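Local coordinates for amidohydrolase (Brucella melitensis biovar Abortus, PDB 4F0L), which is a metal-dependent amidohydrolase, here with iron bound, that probably removes an amino or imino group from its substrate by hydrolysis, as a deaminase, at residues D23-N28 with T364-F369; A106-L111 with E446-K451; D224-V229 with V261-D266. All coordinates share one frame; numbering follows the deposited sequence.

Interaction 1: residues D23-N28 with T364-F369; sequences DGWAEN and TGRALF
R366 reaches out from helix 364-379 to the backbone at G24 and the indole of W25, joining the amidohydrolase part of the chain to the two-stranded antiparallel hairpin 19-21/24-26 of its N-terminal part. With CG anti to the backbone N (chi1 171°) and a bend at chi2, the arginine carries its guanidinium away from the helix to the strand. There NH2 lies 3.5 Å from G24 CA. The backbone of G24, with a positive phi and an extended psi, takes a conformation that suits glycine. NH1 comes obliquely to the five-membered ring of W25, 3.7 Å from CD1, with guanidinium and indole planes 83° apart, so the two groups do not stack. No direct hydrogen bond crosses between the segments. The polar work is shared instead: R366 makes salt bridges through NE to D370 and through NH1 to D409, and D409 OD1 also accepts from W25 NE1. One carboxylate oxygen thus ties both side chains together, while L20 of the hairpin packs against both. A water completes the link, accepting from W25 N at 3.0 Å and from R366 NH1 at 3.1 Å.

Interaction 2: residues A106-L111 with E446-K451; sequences AEAVAL and ERAFQK
A108 and V109 of helix 103-119 meet A448 and F449 of the C-terminal helix 442-457 in a helix-helix packing on the outside of the amidohydrolase TIM-type barrel. The axes of the two six-residue segments come within 8.4 Å, with their N-to-C directions 130° apart. Coming first along 106-111, E107 turns from this contact to a salt bridge with R149. A108 follows, pointing at the other helix, and its small methyl permits the close approach: CB sits 3.9 Å from the carbonyl oxygen A448 O and 4.3 Å from A448 CB. The CA atoms of A108 and F449 are only 5.3 Å apart. Next, V109 offers both backbone and side chain to the phenyl ring. F449 CG is anti to the backbone N (chi1 175°), which brings CD1 to 4.0 Å from V109 CA, while V109 CG2 touches both CD1 and CE1. The V109 side chain is about 9 Å from that of the iron ligand H67. Y71 packs against V109 and meets the F449 ring with planes at about 45°, and R402 of the second subunit also packs on F449, placing this contact beside the dimer interface. On the outer helix, E446 bridges R112 of its own chain and R402 of the second subunit. One turn on, Q450 NE2 donates to E446 OE2 at 2.7 Å, from above the carboxylate plane.

Interaction 3: residues D224-V229 with V261-D266; sequences DELDSV and VEWLLD
L226 of helix 223-229 meets W263 and L264 of helix 260-267 in a buried contact between two short helices of the amidohydrolase TIM-type barrel. The helix 223-229 follows barrel strand 210-215, and helix 260-267 comes between strands 238-242 and 274-276 in sequence. The backbones stay well separated, with the CA atoms of L226 and L264 10.1 Å apart, so the side chains must span the gap. The L264 side chain is about 9 Å from that of the iron ligand H241.

The contact across the segments is wholly apolar and converges on one methyl, L226 CD2. It touches L264 CD1 at 4.0 Å, the two leucine side chains crossing at about a right angle. The same methyl meets W263 CZ3 at 4.1 Å, at the edge of the indole and near its plane. L226 extends with CG anti to the backbone N (chi1 -175°), carrying its branch toward the other helix. P215 and Q268 also touch L226.

Aromatic neighbours hold the indole from outside the two segments: W263 stacks with the ring of H267 and meets W255 with planes at about 40°. A polar link runs beside the leucine, where D227 OD1 accepts from Q268 NE2.

Within helix 223-229, D224 O takes two donors from opposite faces of its carbonyl plane, S228 N and S228 OG, each at 3.2 Å.

The three contacts share no secondary-structure element and lie far apart, with centres about 35 to 37 Å from one another. Interaction 3 is buried and wholly apolar across its segments, whereas interaction 1 lies at the surface and relies on an arginine, a bridging water and aspartates outside the segments. Interaction 2 falls between them: partly buried and apolar at its centre, with charges along its flank that reach the second subunit. Interactions 2 and 3 each pack one helix on another, but close backbone approach marks the former and long side chains the latter. Interaction 1 instead joins a helix to an N-terminal strand.

Interaction 1: residues D23-N28 with T364-F369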
# COMPACT_ATOMS: atom_id res chain seq x y z
N ASP B 23 16.02 13.08 19.99
CA ASP B 23 17.02 13.95 19.41
C ASP B 23 17.84 13.24 18.30
O ASP B 23 18.89 13.72 17.94
CB ASP B 23 17.92 14.57 20.51
CG ASP B 23 18.65 13.52 21.34
OD1 ASP B 23 18.30 12.31 21.31
OD2 ASP B 23 19.61 13.90 22.02
N GLY B 24 17.34 12.13 17.76
CA GLY B 24 18.01 11.45 16.65
C GLY B 24 18.41 10.00 16.89
O GLY B 24 18.25 9.44 18.00
N TRP B 25 18.93 9.37 15.84
CA TRP B 25 19.50 8.03 15.98
C TRP B 25 20.66 8.01 16.90
O TRP B 25 21.49 8.88 16.86
CB TRP B 25 19.96 7.46 14.64
CG TRP B 25 18.79 7.10 13.76
CD1 TRP B 25 18.26 7.83 12.71
CD2 TRP B 25 17.96 5.92 13.86
NE1 TRP B 25 17.20 7.20 12.15
CE2 TRP B 25 16.96 6.04 12.81
CE3 TRP B 25 17.95 4.79 14.68
CZ2 TRP B 25 16.01 5.08 12.61
CZ3 TRP B 25 16.99 3.81 14.46
CH2 TRP B 25 16.03 3.95 13.47
N ALA B 26 20.70 7.01 17.77
CA ALA B 26 21.91 6.74 18.56
C ALA B 26 22.25 5.28 18.42
O ALA B 26 21.39 4.44 18.12
CB ALA B 26 21.68 7.09 20.03
N GLU B 27 23.52 4.97 18.67
CA GLU B 27 24.00 3.60 18.58
C GLU B 27 24.33 3.02 19.94
O GLU B 27 24.73 3.75 20.87
CB GLU B 27 25.25 3.57 17.69
CG GLU B 27 24.97 3.95 16.25
CD GLU B 27 26.23 3.84 15.41
OE1 GLU B 27 26.91 4.87 15.22
OE2 GLU B 27 26.57 2.71 15.03
N ASN B 28 24.18 1.71 20.04
CA ASN B 28 24.53 0.96 21.21
C ASN B 28 23.79 1.52 22.44
O ASN B 28 24.41 1.95 23.41
CB ASN B 28 26.07 0.93 21.40
CG ASN B 28 26.74 -0.02 20.43
OD1 ASN B 28 26.22 -1.08 20.15
ND2 ASN B 28 27.87 0.38 19.86
N THR B 364 12.19 11.16 4.04
CA THR B 364 10.72 11.27 4.11
C THR B 364 10.19 10.28 5.16
O THR B 364 9.31 10.62 5.95
CB THR B 364 10.08 11.01 2.72
OG1 THR B 364 10.57 11.97 1.80
CG2 THR B 364 8.58 11.15 2.77
N GLY B 365 10.73 9.08 5.20
CA GLY B 365 10.27 8.08 6.17
C GLY B 365 10.55 8.51 7.60
O GLY B 365 9.71 8.37 8.49
N ARG B 366 11.73 9.10 7.81
CA ARG B 366 12.10 9.67 9.11
C ARG B 366 11.13 10.76 9.58
O ARG B 366 10.61 10.70 10.70
CB ARG B 366 13.54 10.20 9.05
CG ARG B 366 14.01 11.02 10.25
CD ARG B 366 14.11 10.23 11.55
NE ARG B 366 14.59 11.12 12.63
CZ ARG B 366 15.86 11.50 12.77
NH1 ARG B 366 16.78 11.09 11.91
NH2 ARG B 366 16.22 12.32 13.76
N ALA B 367 10.88 11.74 8.74
CA ALA B 367 9.99 12.84 9.08
C ALA B 367 8.59 12.34 9.40
O ALA B 367 7.98 12.76 10.37
CB ALA B 367 9.94 13.87 7.95
N LEU B 368 8.09 11.42 8.59
CA LEU B 368 6.74 10.94 8.78
C LEU B 368 6.63 10.10 10.04
O LEU B 368 5.66 10.24 10.80
CB LEU B 368 6.30 10.14 7.57
CG LEU B 368 5.94 11.02 6.37
CD1 LEU B 368 5.48 10.12 5.26
CD2 LEU B 368 4.87 12.07 6.71
N PHE B 369 7.61 9.24 10.26
CA PHE B 369 7.58 8.37 11.41
C PHE B 369 7.70 9.18 12.69
O PHE B 369 6.89 8.99 13.59
CB PHE B 369 8.69 7.32 11.38
CG PHE B 369 8.61 6.38 12.53
CD1 PHE B 369 7.75 5.30 12.50
CD2 PHE B 369 9.36 6.60 13.69
CE1 PHE B 369 7.66 4.42 13.59
CE2 PHE B 369 9.25 5.74 14.77
CZ PHE B 369 8.41 4.65 14.71
O HOH W 1 19.49 11.07 13.48

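Interaction 2: residues A106-L111 with E446-K451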
# COMPACT_ATOMS: atom_id res chain seq x y z
N ALA B 106 -18.44 -8.04 19.74
CA ALA B 106 -17.66 -6.83 19.72
C ALA B 106 -16.32 -7.02 20.44
O ALA B 106 -15.32 -6.50 19.99
CB ALA B 106 -18.43 -5.70 20.36
N GLU B 107 -16.31 -7.79 21.51
CA GLU B 107 -15.06 -8.04 22.22
C GLU B 107 -14.11 -8.88 21.37
O GLU B 107 -12.91 -8.60 21.32
CB GLU B 107 -15.30 -8.74 23.55
CG GLU B 107 -14.03 -8.84 24.40
CD GLU B 107 -14.23 -9.47 25.78
OE1 GLU B 107 -15.38 -9.57 26.25
OE2 GLU B 107 -13.21 -9.85 26.39
N ALA B 108 -14.65 -9.92 20.72
CA ALA B 108 -13.87 -10.79 19.83
C ALA B 108 -13.26 -10.06 18.65
O ALA B 108 -12.07 -10.24 18.34
CB ALA B 108 -14.72 -11.95 19.33
N VAL B 109 -14.06 -9.24 17.99
CA VAL B 109 -13.59 -8.41 16.89
C VAL B 109 -12.51 -7.40 17.35
O VAL B 109 -11.45 -7.30 16.72
CB VAL B 109 -14.75 -7.68 16.21
CG1 VAL B 109 -14.23 -6.69 15.18
CG2 VAL B 109 -15.70 -8.70 15.59
N ALA B 110 -12.79 -6.67 18.44
CA ALA B 110 -11.82 -5.71 18.95
C ALA B 110 -10.51 -6.39 19.37
O ALA B 110 -9.43 -5.87 19.12
CB ALA B 110 -12.40 -4.95 20.14
N LEU B 111 -10.59 -7.54 20.01
CA LEU B 111 -9.36 -8.25 20.37
C LEU B 111 -8.52 -8.57 19.14
O LEU B 111 -7.31 -8.27 19.12
CB LEU B 111 -9.63 -9.51 21.21
CG LEU B 111 -8.40 -10.36 21.54
CD1 LEU B 111 -7.38 -9.57 22.34
CD2 LEU B 111 -8.78 -11.65 22.26
N GLU B 446 -7.85 -15.21 16.76
CA GLU B 446 -8.38 -15.52 15.43
C GLU B 446 -9.54 -16.50 15.43
O GLU B 446 -10.54 -16.32 14.70
CB GLU B 446 -7.25 -16.05 14.54
CG GLU B 446 -7.67 -16.40 13.13
CD GLU B 446 -8.13 -15.19 12.32
OE1 GLU B 446 -8.08 -14.03 12.78
OE2 GLU B 446 -8.56 -15.43 11.18
N ARG B 447 -9.42 -17.58 16.21
CA ARG B 447 -10.54 -18.54 16.29
C ARG B 447 -11.81 -17.86 16.77
O ARG B 447 -12.88 -18.07 16.22
CB ARG B 447 -10.21 -19.73 17.19
CG ARG B 447 -9.34 -20.77 16.54
CD ARG B 447 -9.17 -22.03 17.43
NE ARG B 447 -8.27 -21.78 18.58
CZ ARG B 447 -6.93 -21.89 18.55
NH1 ARG B 447 -6.21 -21.62 19.64
NH2 ARG B 447 -6.30 -22.30 17.46
N ALA B 448 -11.70 -17.03 17.80
CA ALA B 448 -12.87 -16.33 18.31
C ALA B 448 -13.41 -15.31 17.27
O ALA B 448 -14.62 -15.17 17.09
CB ALA B 448 -12.54 -15.65 19.63
N PHE B 449 -12.50 -14.65 16.56
CA PHE B 449 -12.89 -13.71 15.51
C PHE B 449 -13.65 -14.41 14.37
O PHE B 449 -14.69 -13.90 13.95
CB PHE B 449 -11.65 -13.00 14.96
CG PHE B 449 -11.92 -12.10 13.79
CD1 PHE B 449 -12.71 -10.97 13.93
CD2 PHE B 449 -11.36 -12.37 12.55
CE1 PHE B 449 -12.97 -10.14 12.85
CE2 PHE B 449 -11.61 -11.54 11.47
CZ PHE B 449 -12.42 -10.41 11.62
N GLN B 450 -13.17 -15.55 13.90
CA GLN B 450 -13.84 -16.28 12.80
C GLN B 450 -15.23 -16.77 13.23
O GLN B 450 -16.17 -16.71 12.44
CB GLN B 450 -13.00 -17.46 12.28
CG GLN B 450 -11.70 -17.05 11.59
CD GLN B 450 -11.94 -16.23 10.34
OE1 GLN B 450 -12.97 -16.36 9.71
NE2 GLN B 450 -11.02 -15.34 10.02
N LYS B 451 -15.37 -17.17 14.49
CA LYS B 451 -16.68 -17.55 15.02
C LYS B 451 -17.63 -16.35 14.98
O LYS B 451 -18.72 -16.45 14.41
CB LYS B 451 -16.53 -18.09 16.44
CG LYS B 451 -17.78 -18.74 17.04
CD LYS B 451 -17.47 -19.30 18.44
CE LYS B 451 -18.71 -19.50 19.33
NZ LYS B 451 -19.23 -20.90 19.39

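Interaction 3: residues D224-V229 with V261-D266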
# COMPACT_ATOMS: atom_id res chain seq x y z
N ASP B 224 -24.74 23.63 21.61
CA ASP B 224 -24.95 23.49 23.06
C ASP B 224 -24.49 22.13 23.56
O ASP B 224 -23.88 22.02 24.63
CB ASP B 224 -26.44 23.69 23.41
CG ASP B 224 -26.91 25.12 23.20
OD1 ASP B 224 -26.07 26.00 22.94
OD2 ASP B 224 -28.13 25.40 23.33
N GLU B 225 -24.78 21.08 22.81
CA GLU B 225 -24.38 19.75 23.22
C GLU B 225 -22.85 19.64 23.18
O GLU B 225 -22.25 19.00 24.02
CB GLU B 225 -24.99 18.69 22.31
CG GLU B 225 -26.52 18.57 22.39
CD GLU B 225 -27.11 17.88 21.17
OE1 GLU B 225 -26.36 17.61 20.17
OE2 GLU B 225 -28.32 17.61 21.18
N LEU B 226 -22.23 20.28 22.19
CA LEU B 226 -20.80 20.28 22.06
C LEU B 226 -20.15 20.93 23.28
O LEU B 226 -19.15 20.40 23.81
CB LEU B 226 -20.40 21.00 20.77
CG LEU B 226 -18.95 21.03 20.36
CD1 LEU B 226 -18.47 19.60 20.16
CD2 LEU B 226 -18.77 21.86 19.10
N ASP B 227 -20.71 22.05 23.74
CA ASP B 227 -20.23 22.68 24.97
C ASP B 227 -20.28 21.74 26.17
O ASP B 227 -19.30 21.61 26.89
CB ASP B 227 -21.03 23.95 25.31
CG ASP B 227 -20.75 25.10 24.36
OD1 ASP B 227 -19.66 25.14 23.75
OD2 ASP B 227 -21.64 25.97 24.24
N SER B 228 -21.42 21.09 26.39
CA SER B 228 -21.57 20.19 27.53
C SER B 228 -20.59 19.02 27.50
O SER B 228 -19.95 18.73 28.49
CB SER B 228 -22.96 19.60 27.58
OG SER B 228 -23.89 20.64 27.57
N VAL B 229 -20.48 18.38 26.35
CA VAL B 229 -19.66 17.17 26.22
C VAL B 229 -18.19 17.48 26.44
O VAL B 229 -17.50 16.75 27.15
CB VAL B 229 -19.90 16.48 24.86
CG1 VAL B 229 -18.91 15.37 24.62
CG2 VAL B 229 -21.33 15.96 24.82
N VAL B 261 -13.88 23.45 9.88
CA VAL B 261 -12.77 23.66 10.83
C VAL B 261 -12.87 25.12 11.31
O VAL B 261 -12.78 25.40 12.49
CB VAL B 261 -11.39 23.35 10.22
CG1 VAL B 261 -10.28 23.82 11.17
CG2 VAL B 261 -11.27 21.85 9.88
N GLU B 262 -13.09 26.03 10.39
CA GLU B 262 -13.27 27.43 10.72
C GLU B 262 -14.37 27.61 11.79
O GLU B 262 -14.19 28.33 12.77
CB GLU B 262 -13.64 28.17 9.42
CG GLU B 262 -13.93 29.63 9.57
CD GLU B 262 -14.54 30.26 8.34
OE1 GLU B 262 -15.03 29.55 7.42
OE2 GLU B 262 -14.54 31.49 8.32
N TRP B 263 -15.49 26.95 11.59
CA TRP B 263 -16.58 27.08 12.53
C TRP B 263 -16.16 26.59 13.89
O TRP B 263 -16.36 27.28 14.91
CB TRP B 263 -17.77 26.32 12.01
CG TRP B 263 -18.96 26.56 12.86
CD1 TRP B 263 -20.00 27.47 12.64
CD2 TRP B 263 -19.26 25.94 14.14
NE1 TRP B 263 -20.89 27.43 13.68
CE2 TRP B 263 -20.50 26.54 14.61
CE3 TRP B 263 -18.64 24.98 14.92
CZ2 TRP B 263 -21.08 26.17 15.80
CZ3 TRP B 263 -19.23 24.62 16.13
CH2 TRP B 263 -20.42 25.21 16.55
N LEU B 264 -15.52 25.42 13.92
CA LEU B 264 -15.04 24.87 15.16
C LEU B 264 -14.03 25.81 15.86
O LEU B 264 -14.12 26.04 17.07
CB LEU B 264 -14.43 23.47 14.91
CG LEU B 264 -14.13 22.64 16.15
CD1 LEU B 264 -15.42 22.34 16.90
CD2 LEU B 264 -13.42 21.33 15.76
N LEU B 265 -13.07 26.34 15.12
CA LEU B 265 -12.05 27.22 15.73
C LEU B 265 -12.68 28.51 16.29
O LEU B 265 -12.21 29.04 17.28
CB LEU B 265 -10.95 27.56 14.73
CG LEU B 265 -10.11 26.37 14.24
CD1 LEU B 265 -9.07 26.84 13.24
CD2 LEU B 265 -9.49 25.67 15.44
N ASP B 266 -13.75 28.97 15.65
CA ASP B 266 -14.45 30.19 16.09
C ASP B 266 -15.36 29.96 17.30
O ASP B 266 -15.63 30.92 18.04
CB ASP B 266 -15.32 30.78 14.98
CG ASP B 266 -14.50 31.43 13.86
OD1 ASP B 266 -13.27 31.56 14.00
OD2 ASP B 266 -15.11 31.83 12.85